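Local atomic coordinates of colicin-D (Escherichia coli, PDB entry 5ZNM), a protein that kills Escherichia coli and closely related bacteria as a plasmid-encoded toxin, its C-terminal RNase domain cleaving tRNA and so stopping protein synthesis. Residues A[52-57]-A[267-272]; A[149-154]-A[178-183]; A[259-264]-A[276-281]; A[287-292]-A[323-328]; A[297-302]-A[315-320]. All coordinates share one frame; numbering follows the deposited sequence.

Contact 1 (A[52-57]-A[267-272]); sequences NTASSV and PDAAGT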
# COMPACT_ATOMS: atom_id res chain seq x y z
N ASN A 52 -4.38 13.22 -2.42
CA ASN A 52 -3.44 13.24 -3.54
C ASN A 52 -2.19 12.41 -3.25
O ASN A 52 -1.09 12.78 -3.66
CB ASN A 52 -3.09 14.68 -3.92
CG ASN A 52 -4.13 15.32 -4.85
OD1 ASN A 52 -3.98 16.47 -5.28
ND2 ASN A 52 -5.17 14.58 -5.16
N THR A 53 -2.34 11.30 -2.54
CA THR A 53 -1.30 10.28 -2.44
C THR A 53 -1.05 9.65 -3.81
O THR A 53 -1.94 9.02 -4.38
CB THR A 53 -1.77 9.21 -1.46
OG1 THR A 53 -2.27 9.86 -0.27
CG2 THR A 53 -0.63 8.26 -1.10
N ALA A 54 0.16 9.82 -4.34
CA ALA A 54 0.37 9.45 -5.73
C ALA A 54 0.33 7.94 -5.92
O ALA A 54 0.77 7.17 -5.05
CB ALA A 54 1.71 9.99 -6.23
N SER A 55 -0.21 7.51 -7.07
CA SER A 55 -0.22 6.10 -7.47
C SER A 55 -0.99 5.23 -6.48
O SER A 55 -0.63 4.08 -6.25
CB SER A 55 1.20 5.56 -7.65
OG SER A 55 1.86 6.25 -8.71
N SER A 56 -2.04 5.76 -5.87
CA SER A 56 -2.74 5.04 -4.82
C SER A 56 -4.12 4.62 -5.29
O SER A 56 -4.70 5.20 -6.21
CB SER A 56 -2.84 5.90 -3.55
OG SER A 56 -3.64 7.06 -3.77
N VAL A 57 -4.63 3.56 -4.67
CA VAL A 57 -6.03 3.17 -4.78
C VAL A 57 -6.73 3.60 -3.50
O VAL A 57 -6.19 3.41 -2.41
CB VAL A 57 -6.17 1.65 -5.00
CG1 VAL A 57 -7.66 1.24 -5.06
CG2 VAL A 57 -5.43 1.21 -6.26
N PRO A 267 -0.53 15.60 -8.72
CA PRO A 267 0.92 15.48 -8.93
C PRO A 267 1.36 14.02 -8.84
O PRO A 267 0.75 13.20 -8.13
CB PRO A 267 1.52 16.33 -7.81
CG PRO A 267 0.46 17.33 -7.45
CD PRO A 267 -0.85 16.54 -7.63
N ASP A 268 2.42 13.70 -9.58
CA ASP A 268 2.97 12.36 -9.49
C ASP A 268 3.80 12.21 -8.21
O ASP A 268 3.91 13.13 -7.39
CB ASP A 268 3.77 12.01 -10.75
CG ASP A 268 4.97 12.93 -10.99
OD1 ASP A 268 5.33 13.73 -10.10
OD2 ASP A 268 5.55 12.84 -12.09
N ALA A 269 4.36 11.01 -8.02
CA ALA A 269 5.07 10.71 -6.77
C ALA A 269 6.26 11.65 -6.56
O ALA A 269 6.53 12.09 -5.43
CB ALA A 269 5.51 9.24 -6.77
N ALA A 270 6.99 11.97 -7.64
CA ALA A 270 8.10 12.90 -7.56
C ALA A 270 7.64 14.32 -7.27
O ALA A 270 8.43 15.13 -6.77
CB ALA A 270 8.90 12.88 -8.87
N GLY A 271 6.38 14.63 -7.56
CA GLY A 271 5.83 15.95 -7.35
C GLY A 271 6.10 16.94 -8.46
O GLY A 271 5.65 18.09 -8.36
N THR A 272 6.81 16.53 -9.51
CA THR A 272 7.20 17.41 -10.60
C THR A 272 6.45 17.13 -11.89
O THR A 272 6.61 17.87 -12.87
CB THR A 272 8.71 17.30 -10.85
OG1 THR A 272 9.05 15.93 -11.09
CG2 THR A 272 9.47 17.82 -9.64
O HOH W 1 0.60 13.77 -5.33
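A54 and A269 bring together two beta turns of the colicin D central domain: the type II turn from T53 to S56, which leads into strand 56-61, and the type I turn from D268 to G271, in the connection of the hairpin formed by strands 262-267 and 274-281. The methyl of A54 does most of the touching. Its CB lies 3.4 Å from A269 N and 3.5 Å from A269 CA, the latter tighter than usual for two carbons, and meets A269 CB at 3.9 Å. Beside it the N52 side chain crosses P267 at about a right angle, OD1 standing 3.9 Å from P267 CD. No direct polar bond links the segments; a water joins the residues that precede the turns, donating to N52 O at 2.6 Å and to P267 O at 2.9 Å. Each turn is also braced internally. S56 OG donates to T53 O across the first, at 2.7 Å, and the backbone bond from G271 N to D268 O closes the second. D268 CB leaves the backbone on the side away from segment 52-57, and its OD2 bonds to H226 of the second subunit. The arrangement is that of a hairpin connection packed against a neighbouring turn at a subunit interface.

Contact 2 (A[149-154]-A[178-183]); sequences VNLPVR and AAVPVL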
# COMPACT_ATOMS: atom_id res chain seq x y z
N VAL A 149 -11.87 11.33 -21.73
CA VAL A 149 -11.05 10.17 -22.04
C VAL A 149 -11.99 9.01 -22.32
O VAL A 149 -12.94 8.77 -21.56
CB VAL A 149 -10.10 9.82 -20.88
CG1 VAL A 149 -9.27 8.58 -21.23
CG2 VAL A 149 -9.22 11.01 -20.52
N ASN A 150 -11.75 8.29 -23.41
CA ASN A 150 -12.58 7.14 -23.75
C ASN A 150 -12.07 5.91 -23.02
O ASN A 150 -10.95 5.45 -23.27
CB ASN A 150 -12.59 6.92 -25.26
CG ASN A 150 -13.57 7.84 -25.99
OD1 ASN A 150 -14.15 8.75 -25.41
ND2 ASN A 150 -13.75 7.59 -27.28
N LEU A 151 -12.88 5.37 -22.11
CA LEU A 151 -12.44 4.18 -21.44
C LEU A 151 -13.19 2.97 -21.95
O LEU A 151 -14.41 3.03 -22.16
CB LEU A 151 -12.62 4.26 -19.92
CG LEU A 151 -11.81 5.34 -19.20
CD1 LEU A 151 -11.94 5.18 -17.69
CD2 LEU A 151 -10.35 5.27 -19.63
N PRO A 152 -12.49 1.85 -22.13
CA PRO A 152 -13.17 0.65 -22.56
C PRO A 152 -14.01 0.01 -21.46
O PRO A 152 -14.91 -0.79 -21.75
CB PRO A 152 -11.98 -0.24 -23.00
CG PRO A 152 -10.93 0.10 -22.20
CD PRO A 152 -11.06 1.60 -21.96
N VAL A 153 -13.74 0.35 -20.20
CA VAL A 153 -14.47 -0.15 -19.04
C VAL A 153 -14.75 1.02 -18.13
O VAL A 153 -13.84 1.79 -17.82
CB VAL A 153 -13.66 -1.21 -18.25
CG1 VAL A 153 -14.44 -1.64 -17.01
CG2 VAL A 153 -13.37 -2.38 -19.11
N ARG A 154 -16.00 1.16 -17.69
CA ARG A 154 -16.33 2.14 -16.67
C ARG A 154 -16.83 1.42 -15.42
O ARG A 154 -17.25 0.26 -15.47
CB ARG A 154 -17.36 3.15 -17.17
CG ARG A 154 -16.75 4.16 -18.14
CD ARG A 154 -17.81 4.98 -18.84
NE ARG A 154 -18.43 5.95 -17.95
CZ ARG A 154 -19.43 6.75 -18.32
NH1 ARG A 154 -19.90 6.67 -19.56
NH2 ARG A 154 -19.96 7.61 -17.47
N ALA A 178 -18.30 5.50 -23.92
CA ALA A 178 -16.94 5.38 -23.42
C ALA A 178 -16.41 6.67 -22.81
O ALA A 178 -15.49 6.62 -21.99
CB ALA A 178 -16.00 4.92 -24.54
N ALA A 179 -17.00 7.82 -23.17
CA ALA A 179 -16.41 9.10 -22.81
C ALA A 179 -16.58 9.38 -21.33
O ALA A 179 -17.69 9.33 -20.80
CB ALA A 179 -17.03 10.22 -23.64
N VAL A 180 -15.47 9.65 -20.65
CA VAL A 180 -15.45 9.97 -19.23
C VAL A 180 -14.95 11.40 -19.11
O VAL A 180 -13.90 11.72 -19.66
CB VAL A 180 -14.54 9.01 -18.44
CG1 VAL A 180 -14.35 9.48 -17.01
CG2 VAL A 180 -15.12 7.59 -18.46
N PRO A 181 -15.65 12.30 -18.40
CA PRO A 181 -15.21 13.70 -18.34
C PRO A 181 -14.00 13.91 -17.44
O PRO A 181 -13.91 13.33 -16.36
CB PRO A 181 -16.44 14.42 -17.78
CG PRO A 181 -17.07 13.39 -16.88
CD PRO A 181 -16.90 12.08 -17.64
N VAL A 182 -13.11 14.80 -17.87
CA VAL A 182 -11.99 15.27 -17.05
C VAL A 182 -12.39 16.55 -16.34
O VAL A 182 -12.85 17.52 -16.97
CB VAL A 182 -10.74 15.49 -17.91
CG1 VAL A 182 -9.58 16.02 -17.04
CG2 VAL A 182 -10.35 14.20 -18.62
N LEU A 183 -12.21 16.58 -15.02
CA LEU A 183 -12.61 17.71 -14.19
C LEU A 183 -11.40 18.38 -13.57
O LEU A 183 -10.36 17.75 -13.35
CB LEU A 183 -13.58 17.25 -13.10
CG LEU A 183 -14.79 16.49 -13.65
CD1 LEU A 183 -15.72 16.09 -12.53
CD2 LEU A 183 -15.51 17.34 -14.67
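V149 and V180 form an antiparallel hydrogen-bonded pair, bonded both ways: V149 N reaches V180 O at 2.9 Å, and V180 N reaches V149 O at 2.8 Å. L151 N adds a bond to A178 O, which it meets from above the carbonyl plane, with an N-H...O angle of 166°. Together they define the two-stranded ladder of 148-150 and 179-181. Beyond it the chain turns at P152, and R154 comes back over V180. R154 CB starts toward the partner segment; CG, anti to the carbonyl carbon (chi1 -74°), and then CD each lie 3.8 Å from V180 CG2. A bend at chi3 (72°) brings NE to 3.7 Å from the same methyl, the two side chains sliding past each other in opposite directions. One face of the guanidinium has A179 O above it, offset toward the rim; NH1 is its closest atom, at 3.7 Å. The tip is held from outside the pair, NH1 by P177 O and NH2 by a salt bridge to D261. The same valine methyl, V180 CG2, is also met by L151 CD1 at 4.1 Å. The chemistry is thus divided: backbone amides set the strand register, while R154 lays its aliphatic portion on a valine methyl and spends its charge on an aspartate of the adjoining segment 259-264, which would probably favour the charged form of both groups.

Contact 3 (A[259-264]-A[276-281]); sequences LRDFIY and AVYVML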
# COMPACT_ATOMS: atom_id res chain seq x y z
N LEU A 259 -24.17 6.50 -13.42
CA LEU A 259 -22.72 6.70 -13.56
C LEU A 259 -22.37 8.15 -13.28
O LEU A 259 -22.69 9.04 -14.08
CB LEU A 259 -22.25 6.33 -14.96
CG LEU A 259 -22.32 4.85 -15.30
CD1 LEU A 259 -21.56 4.61 -16.59
CD2 LEU A 259 -21.74 4.02 -14.17
N ARG A 260 -21.68 8.39 -12.17
CA ARG A 260 -21.08 9.68 -11.88
C ARG A 260 -19.59 9.44 -11.70
O ARG A 260 -19.07 9.53 -10.58
CB ARG A 260 -21.70 10.32 -10.65
CG ARG A 260 -23.19 10.29 -10.64
CD ARG A 260 -23.66 10.80 -9.31
NE ARG A 260 -23.80 12.25 -9.31
CZ ARG A 260 -24.15 12.94 -8.23
NH1 ARG A 260 -24.36 12.29 -7.08
NH2 ARG A 260 -24.30 14.26 -8.30
N ASP A 261 -18.92 9.07 -12.77
CA ASP A 261 -17.48 8.83 -12.73
C ASP A 261 -16.76 9.94 -13.49
O ASP A 261 -17.34 10.61 -14.36
CB ASP A 261 -17.13 7.45 -13.31
CG ASP A 261 -17.74 7.23 -14.68
OD1 ASP A 261 -18.82 7.79 -14.94
OD2 ASP A 261 -17.15 6.49 -15.49
N PHE A 262 -15.49 10.15 -13.15
CA PHE A 262 -14.75 11.22 -13.80
C PHE A 262 -13.26 10.93 -13.68
O PHE A 262 -12.85 9.98 -13.02
CB PHE A 262 -15.10 12.58 -13.18
CG PHE A 262 -14.71 12.72 -11.71
CD1 PHE A 262 -15.56 12.29 -10.70
CD2 PHE A 262 -13.49 13.32 -11.36
CE1 PHE A 262 -15.23 12.44 -9.37
CE2 PHE A 262 -13.14 13.47 -10.03
CZ PHE A 262 -14.01 13.03 -9.02
N ILE A 263 -12.47 11.77 -14.33
CA ILE A 263 -11.02 11.74 -14.22
C ILE A 263 -10.55 13.10 -13.73
O ILE A 263 -11.12 14.13 -14.12
CB ILE A 263 -10.38 11.35 -15.57
CG1 ILE A 263 -10.69 9.88 -15.87
CG2 ILE A 263 -8.86 11.59 -15.56
CD1 ILE A 263 -10.39 9.45 -17.28
N TYR A 264 -9.57 13.11 -12.82
CA TYR A 264 -8.88 14.35 -12.48
C TYR A 264 -7.38 14.06 -12.40
O TYR A 264 -6.95 12.90 -12.39
CB TYR A 264 -9.40 14.96 -11.17
CG TYR A 264 -8.80 14.39 -9.91
CD1 TYR A 264 -9.02 13.07 -9.54
CD2 TYR A 264 -8.00 15.18 -9.10
CE1 TYR A 264 -8.45 12.54 -8.38
CE2 TYR A 264 -7.42 14.66 -7.95
CZ TYR A 264 -7.65 13.35 -7.59
OH TYR A 264 -7.07 12.86 -6.44
N ALA A 276 -3.11 10.85 -14.00
CA ALA A 276 -4.56 10.87 -14.10
C ALA A 276 -5.16 9.83 -13.16
O ALA A 276 -4.65 8.71 -13.04
CB ALA A 276 -5.00 10.60 -15.54
N VAL A 277 -6.25 10.21 -12.49
CA VAL A 277 -6.94 9.38 -11.53
C VAL A 277 -8.38 9.21 -12.00
O VAL A 277 -9.07 10.20 -12.28
CB VAL A 277 -6.91 10.01 -10.12
CG1 VAL A 277 -7.54 9.10 -9.08
CG2 VAL A 277 -5.50 10.39 -9.73
N TYR A 278 -8.84 7.96 -12.07
CA TYR A 278 -10.22 7.65 -12.44
C TYR A 278 -11.01 7.44 -11.16
O TYR A 278 -10.57 6.72 -10.27
CB TYR A 278 -10.27 6.42 -13.34
CG TYR A 278 -11.67 5.94 -13.69
CD1 TYR A 278 -12.59 6.78 -14.30
CD2 TYR A 278 -12.05 4.62 -13.43
CE1 TYR A 278 -13.86 6.33 -14.63
CE2 TYR A 278 -13.34 4.17 -13.75
CZ TYR A 278 -14.23 5.03 -14.35
OH TYR A 278 -15.48 4.58 -14.68
N VAL A 279 -12.16 8.11 -11.05
CA VAL A 279 -12.92 8.16 -9.81
C VAL A 279 -14.35 7.70 -10.10
O VAL A 279 -14.95 8.12 -11.10
CB VAL A 279 -12.90 9.57 -9.20
CG1 VAL A 279 -13.66 9.60 -7.89
CG2 VAL A 279 -11.44 10.03 -8.99
N MET A 280 -14.89 6.84 -9.24
CA MET A 280 -16.22 6.25 -9.44
C MET A 280 -17.03 6.45 -8.17
O MET A 280 -16.52 6.27 -7.07
CB MET A 280 -16.14 4.73 -9.75
CG MET A 280 -15.40 4.37 -11.01
SD MET A 280 -14.59 2.76 -10.92
CE MET A 280 -12.93 3.17 -10.40
N LEU A 281 -18.29 6.83 -8.34
CA LEU A 281 -19.16 7.09 -7.20
C LEU A 281 -20.31 6.09 -7.18
O LEU A 281 -20.55 5.37 -8.16
CB LEU A 281 -19.70 8.52 -7.23
CG LEU A 281 -18.89 9.56 -6.43
CD1 LEU A 281 -17.68 9.97 -7.21
CD2 LEU A 281 -19.73 10.78 -6.07
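V279 is the bump that fills the hollow under the F262 ring. Its CB sits over one face, 3.8 Å from the centroid and 19° off the normal, a CH-pi contact; CG1 reaches F262 CE1 at 3.6 Å. F262 CG lies between the backbone N and the carbonyl carbon (chi1 64°), and the ring beyond it lies alongside V279, the two side chains pointing the same way; L281 CD1 closes in at the ring's edge. The second branch, V279 CG2, meets the edge of Y264 at CD1, while V277 CB presses on Y264 CE1 at 3.4 Å. These strands are the arms of an antiparallel hairpin, 262-267 with 274-281, and F262-V279 and Y264-V277 are hydrogen-bonded pairs of it within these segments, each with two backbone bonds. On the face of I263 and Y278, I263 CG1 meets the tyrosine edge at 4.0 Å. Farther along that ring, Y278 OH donates to D261 OD2 at 2.7 Å, on the anti side of the carboxylate and 21° out of its plane; G155 N also bonds to this hydroxyl.

Contact 4 (A[287-292]-A[323-328]); sequences SGRFSR and AIEEHL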
# COMPACT_ATOMS: atom_id res chain seq x y z
N SER A 287 -27.34 3.70 -1.56
CA SER A 287 -26.91 4.65 -0.54
C SER A 287 -26.84 4.02 0.85
O SER A 287 -26.87 4.76 1.85
CB SER A 287 -27.87 5.84 -0.48
OG SER A 287 -29.16 5.40 -0.05
N GLY A 288 -26.75 2.70 0.96
CA GLY A 288 -26.80 2.09 2.27
C GLY A 288 -28.23 1.92 2.72
O GLY A 288 -28.72 0.79 2.83
N ARG A 289 -28.94 3.03 2.96
CA ARG A 289 -30.35 2.89 3.32
C ARG A 289 -31.14 2.26 2.19
O ARG A 289 -31.98 1.38 2.41
CB ARG A 289 -30.97 4.24 3.69
CG ARG A 289 -32.48 4.06 3.96
CD ARG A 289 -33.21 5.35 4.25
NE ARG A 289 -32.62 6.05 5.38
CZ ARG A 289 -32.98 7.26 5.78
NH1 ARG A 289 -33.94 7.92 5.14
NH2 ARG A 289 -32.39 7.82 6.82
N PHE A 290 -30.83 2.65 0.95
CA PHE A 290 -31.50 2.13 -0.23
C PHE A 290 -30.51 1.41 -1.13
O PHE A 290 -29.31 1.64 -1.09
CB PHE A 290 -32.16 3.26 -1.02
CG PHE A 290 -33.22 3.98 -0.26
CD1 PHE A 290 -34.46 3.40 -0.04
CD2 PHE A 290 -32.97 5.24 0.26
CE1 PHE A 290 -35.44 4.06 0.68
CE2 PHE A 290 -33.94 5.92 0.97
CZ PHE A 290 -35.19 5.32 1.18
N SER A 291 -31.06 0.52 -1.94
CA SER A 291 -30.35 -0.02 -3.09
C SER A 291 -31.35 -0.08 -4.23
O SER A 291 -32.55 -0.26 -4.01
CB SER A 291 -29.78 -1.42 -2.83
OG SER A 291 -30.82 -2.38 -2.67
N ARG A 292 -30.84 0.06 -5.44
CA ARG A 292 -31.71 -0.10 -6.59
C ARG A 292 -32.35 -1.49 -6.59
O ARG A 292 -33.52 -1.64 -6.97
CB ARG A 292 -30.92 0.11 -7.88
CG ARG A 292 -31.80 0.30 -9.07
CD ARG A 292 -31.04 0.49 -10.36
NE ARG A 292 -31.87 0.15 -11.50
CZ ARG A 292 -32.11 0.93 -12.54
NH1 ARG A 292 -31.56 2.13 -12.61
NH2 ARG A 292 -32.91 0.52 -13.51
N ALA A 323 -40.38 8.98 -2.41
CA ALA A 323 -41.61 8.86 -1.62
C ALA A 323 -41.33 8.27 -0.24
O ALA A 323 -41.88 8.72 0.76
CB ALA A 323 -42.65 8.01 -2.36
N ILE A 324 -40.45 7.26 -0.17
CA ILE A 324 -40.08 6.71 1.12
C ILE A 324 -39.38 7.77 1.97
O ILE A 324 -39.65 7.90 3.17
CB ILE A 324 -39.22 5.45 0.92
CG1 ILE A 324 -40.05 4.38 0.20
CG2 ILE A 324 -38.66 4.93 2.27
CD1 ILE A 324 -39.24 3.38 -0.57
N GLU A 325 -38.50 8.57 1.36
CA GLU A 325 -37.84 9.64 2.11
C GLU A 325 -38.83 10.69 2.60
O GLU A 325 -38.70 11.19 3.72
CB GLU A 325 -36.73 10.29 1.27
CG GLU A 325 -35.47 9.45 1.21
CD GLU A 325 -34.71 9.45 2.53
OE1 GLU A 325 -34.36 10.54 3.03
OE2 GLU A 325 -34.47 8.36 3.08
N GLU A 326 -39.82 11.05 1.76
CA GLU A 326 -40.83 12.02 2.20
C GLU A 326 -41.63 11.50 3.39
O GLU A 326 -41.96 12.25 4.32
CB GLU A 326 -41.78 12.37 1.04
CG GLU A 326 -41.12 13.22 -0.08
CD GLU A 326 -42.02 13.45 -1.30
OE1 GLU A 326 -43.24 13.16 -1.23
OE2 GLU A 326 -41.50 13.91 -2.35
N HIS A 327 -41.97 10.20 3.37
CA HIS A 327 -42.65 9.57 4.50
C HIS A 327 -41.78 9.64 5.76
O HIS A 327 -42.25 10.03 6.83
CB HIS A 327 -42.97 8.11 4.15
CG HIS A 327 -43.42 7.28 5.32
ND1 HIS A 327 -44.74 7.18 5.70
CD2 HIS A 327 -42.72 6.48 6.16
CE1 HIS A 327 -44.84 6.36 6.73
NE2 HIS A 327 -43.63 5.92 7.03
N LEU A 328 -40.50 9.28 5.63
CA LEU A 328 -39.64 9.27 6.81
C LEU A 328 -39.34 10.67 7.32
O LEU A 328 -39.00 10.82 8.50
CB LEU A 328 -38.33 8.56 6.51
CG LEU A 328 -38.43 7.05 6.26
CD1 LEU A 328 -37.07 6.55 5.79
CD2 LEU A 328 -38.90 6.29 7.51
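The F290 ring meets helix 314-329 with its edge. I324 CG2 lies in the ring plane, 3.7 Å from F290 CZ, and E325 also comes to the edge, its CD in the ring plane and its CG 3.9 Å from F290 CE2. Ring and carboxylate planes are roughly perpendicular. One face of the ring is covered by R289 CG, 3.8 Å above the plane and offset toward the rim. The second flat group, the guanidinium of R289, has the E325 carboxylate at its edge, while L328 CD1 approaches obliquely, 4.2 Å from R289 CZ. R289 and E325 reach for each other tip to tip as a salt bridge, but the modelled separation is too short to be reliable and the exact positions of NH1 and OE2 are doubtful. The contact seats the loop between strand 274-281 and helix 292-297, probably near the junction of the central and tRNase domains, on one side of helix 314-329. F290 CG lies anti to the carbonyl carbon (chi1 -62°), and from there the ring slides past I324 in the opposite direction. L295 of helix 292-297 touches both F290 and I324. Next along the loop, S291 takes the N-cap position of that helix, its OG bonded to Q294 N.

Contact 5 (A[297-302]-A[315-320]); sequences KKYKHA and ETLTKF. With SO4 (sulfate ion), chain E; SO4 (sulfate ion), chain C.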
# COMPACT_ATOMS: atom_id res chain seq x y z
N LYS A 297 -37.30 -4.65 -6.10
CA LYS A 297 -38.03 -5.76 -5.46
C LYS A 297 -39.34 -5.31 -4.84
O LYS A 297 -40.32 -6.06 -4.83
CB LYS A 297 -37.17 -6.39 -4.36
CG LYS A 297 -36.46 -7.66 -4.75
CD LYS A 297 -36.19 -8.52 -3.52
CE LYS A 297 -35.13 -7.91 -2.64
NZ LYS A 297 -34.63 -8.83 -1.57
N LYS A 298 -39.37 -4.12 -4.25
CA LYS A 298 -40.54 -3.69 -3.48
C LYS A 298 -41.39 -2.65 -4.21
O LYS A 298 -42.31 -2.07 -3.61
CB LYS A 298 -40.09 -3.15 -2.12
CG LYS A 298 -39.26 -4.16 -1.29
CD LYS A 298 -40.04 -5.46 -1.04
CE LYS A 298 -39.29 -6.45 -0.16
NZ LYS A 298 -40.11 -7.70 0.10
N TYR A 299 -41.11 -2.41 -5.49
CA TYR A 299 -41.86 -1.41 -6.24
C TYR A 299 -43.33 -1.77 -6.36
O TYR A 299 -44.16 -0.88 -6.62
CB TYR A 299 -41.24 -1.23 -7.63
CG TYR A 299 -41.84 -0.09 -8.39
CD1 TYR A 299 -41.47 1.22 -8.12
CD2 TYR A 299 -42.81 -0.30 -9.37
CE1 TYR A 299 -42.02 2.28 -8.80
CE2 TYR A 299 -43.39 0.76 -10.06
CZ TYR A 299 -42.98 2.05 -9.76
OH TYR A 299 -43.52 3.12 -10.43
N LYS A 300 -43.68 -3.04 -6.15
CA LYS A 300 -45.07 -3.46 -6.11
C LYS A 300 -45.89 -2.66 -5.10
O LYS A 300 -47.12 -2.56 -5.25
CB LYS A 300 -45.14 -4.96 -5.76
CG LYS A 300 -44.50 -5.28 -4.41
CD LYS A 300 -44.57 -6.79 -4.07
CE LYS A 300 -43.73 -7.11 -2.82
NZ LYS A 300 -43.69 -8.58 -2.52
N HIS A 301 -45.26 -2.10 -4.08
CA HIS A 301 -45.94 -1.29 -3.08
C HIS A 301 -45.99 0.20 -3.41
O HIS A 301 -46.53 0.97 -2.62
CB HIS A 301 -45.28 -1.46 -1.71
CG HIS A 301 -45.29 -2.87 -1.21
ND1 HIS A 301 -46.45 -3.55 -0.93
CD2 HIS A 301 -44.27 -3.73 -0.94
CE1 HIS A 301 -46.16 -4.77 -0.50
NE2 HIS A 301 -44.85 -4.90 -0.51
N ALA A 302 -45.44 0.63 -4.55
CA ALA A 302 -45.30 2.08 -4.78
C ALA A 302 -46.66 2.78 -4.90
O ALA A 302 -46.77 3.97 -4.60
CB ALA A 302 -44.46 2.35 -6.04
N GLU A 315 -36.32 6.49 -13.42
CA GLU A 315 -37.25 7.54 -13.05
C GLU A 315 -38.26 7.06 -12.00
O GLU A 315 -38.49 7.72 -10.99
CB GLU A 315 -37.93 8.00 -14.33
CG GLU A 315 -38.91 9.07 -14.22
CD GLU A 315 -39.42 9.49 -15.60
OE1 GLU A 315 -38.67 10.20 -16.30
OE2 GLU A 315 -40.53 9.08 -15.98
N THR A 316 -38.87 5.89 -12.22
CA THR A 316 -39.92 5.49 -11.28
C THR A 316 -39.33 4.92 -9.99
O THR A 316 -39.92 5.12 -8.92
CB THR A 316 -40.88 4.49 -11.94
OG1 THR A 316 -40.18 3.28 -12.29
CG2 THR A 316 -41.47 5.09 -13.19
N LEU A 317 -38.18 4.25 -10.06
CA LEU A 317 -37.53 3.82 -8.83
C LEU A 317 -37.04 5.01 -8.02
O LEU A 317 -37.03 4.94 -6.79
CB LEU A 317 -36.35 2.87 -9.11
CG LEU A 317 -36.68 1.54 -9.80
CD1 LEU A 317 -35.44 0.64 -9.84
CD2 LEU A 317 -37.85 0.83 -9.13
N THR A 318 -36.64 6.10 -8.69
CA THR A 318 -36.30 7.33 -7.97
C THR A 318 -37.54 7.95 -7.33
O THR A 318 -37.48 8.46 -6.20
CB THR A 318 -35.59 8.31 -8.91
OG1 THR A 318 -34.38 7.70 -9.40
CG2 THR A 318 -35.21 9.61 -8.18
N LYS A 319 -38.69 7.91 -8.02
CA LYS A 319 -39.95 8.34 -7.40
C LYS A 319 -40.21 7.58 -6.10
O LYS A 319 -40.56 8.18 -5.07
CB LYS A 319 -41.13 8.12 -8.35
CG LYS A 319 -41.30 9.14 -9.47
CD LYS A 319 -42.72 8.95 -10.09
CE LYS A 319 -42.90 9.84 -11.32
NZ LYS A 319 -44.24 9.63 -11.91
N PHE A 320 -40.07 6.25 -6.14
CA PHE A 320 -40.32 5.39 -4.98
C PHE A 320 -39.34 5.71 -3.85
O PHE A 320 -39.74 5.88 -2.69
CB PHE A 320 -40.19 3.93 -5.41
CG PHE A 320 -40.66 2.90 -4.39
CD1 PHE A 320 -41.68 3.17 -3.51
CD2 PHE A 320 -40.06 1.64 -4.35
CE1 PHE A 320 -42.12 2.20 -2.60
CE2 PHE A 320 -40.47 0.67 -3.45
CZ PHE A 320 -41.51 0.95 -2.57
S SO4 E . -36.68 -9.54 1.01
O1 SO4 E . -36.12 -8.20 0.97
O2 SO4 E . -36.17 -10.20 2.22
O3 SO4 E . -38.15 -9.48 1.04
O4 SO4 E . -36.27 -10.31 -0.16
S SO4 C . -44.17 -12.12 -3.36
O1 SO4 C . -43.65 -11.53 -2.13
O2 SO4 C . -45.59 -12.38 -3.16
O3 SO4 C . -43.96 -11.22 -4.48
O4 SO4 C . -43.51 -13.38 -3.66
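Y299 and F320 make the aromatic part of this contact, an offset edge-to-face pair in which the edge of Y299 points to the face of F320. The centroids are 5.8 Å apart and the planes stand at 89°. The F320 ring also takes a CH-pi contact from A302, whose CB lies over one face, 4.3 Å from the centroid. F320 CG is anti to the backbone N (chi1 -170°); the ring beyond it reaches the 3-10 segment 299-302. Among the apolar contacts, L317 CD2 approaches Y299 CD1 obliquely at 3.8 Å, and F320 CB meets the Y299 ring at its edge. The segments belong to the C-terminal tRNase domain of colicin D: helix 292-297 ends near K298, and the short turn after it packs on helix 314-329. Among the polar groups, Y299 OH touches T316 CB at 3.3 Å but is hydrogen-bonded to D309 O, and T316 OG1 to K311 O. K298 O lies oblique to the F320 ring, while bonding to H301 N within its own turn. The ionic group faces away from helix 314-329: K297 NZ donates to O4 of one sulfate at 2.6 Å and K298 NZ to its O3 at 2.8 Å, whereas K300 NZ has a weak bond to O3 of a second. Both ions probably come from the crystallisation liquor.

From the N terminus, 52-57 opens contact 1, whose long loop closes only at 267-272. Contact 2 both opens and closes within that loop, joining 149-154 to 178-183. Contact 3 crosses contact 1, because 267-272 falls between its segments 259-264 and 276-281; the two touch at N52 and Y264 and reach the same five-stranded sheet. Contacts 2 and 3, with centres about 8 Å apart, meet through the R154-D261 salt bridge, tying the small ladder to the hairpin. After these close, contact 4 joins 287-292 to 323-328, tying the loop before helix 292-297 to helix 314-329, with contact 5 (297-302 to 315-320) wholly within its loop. These two meet where R292 packs on L317.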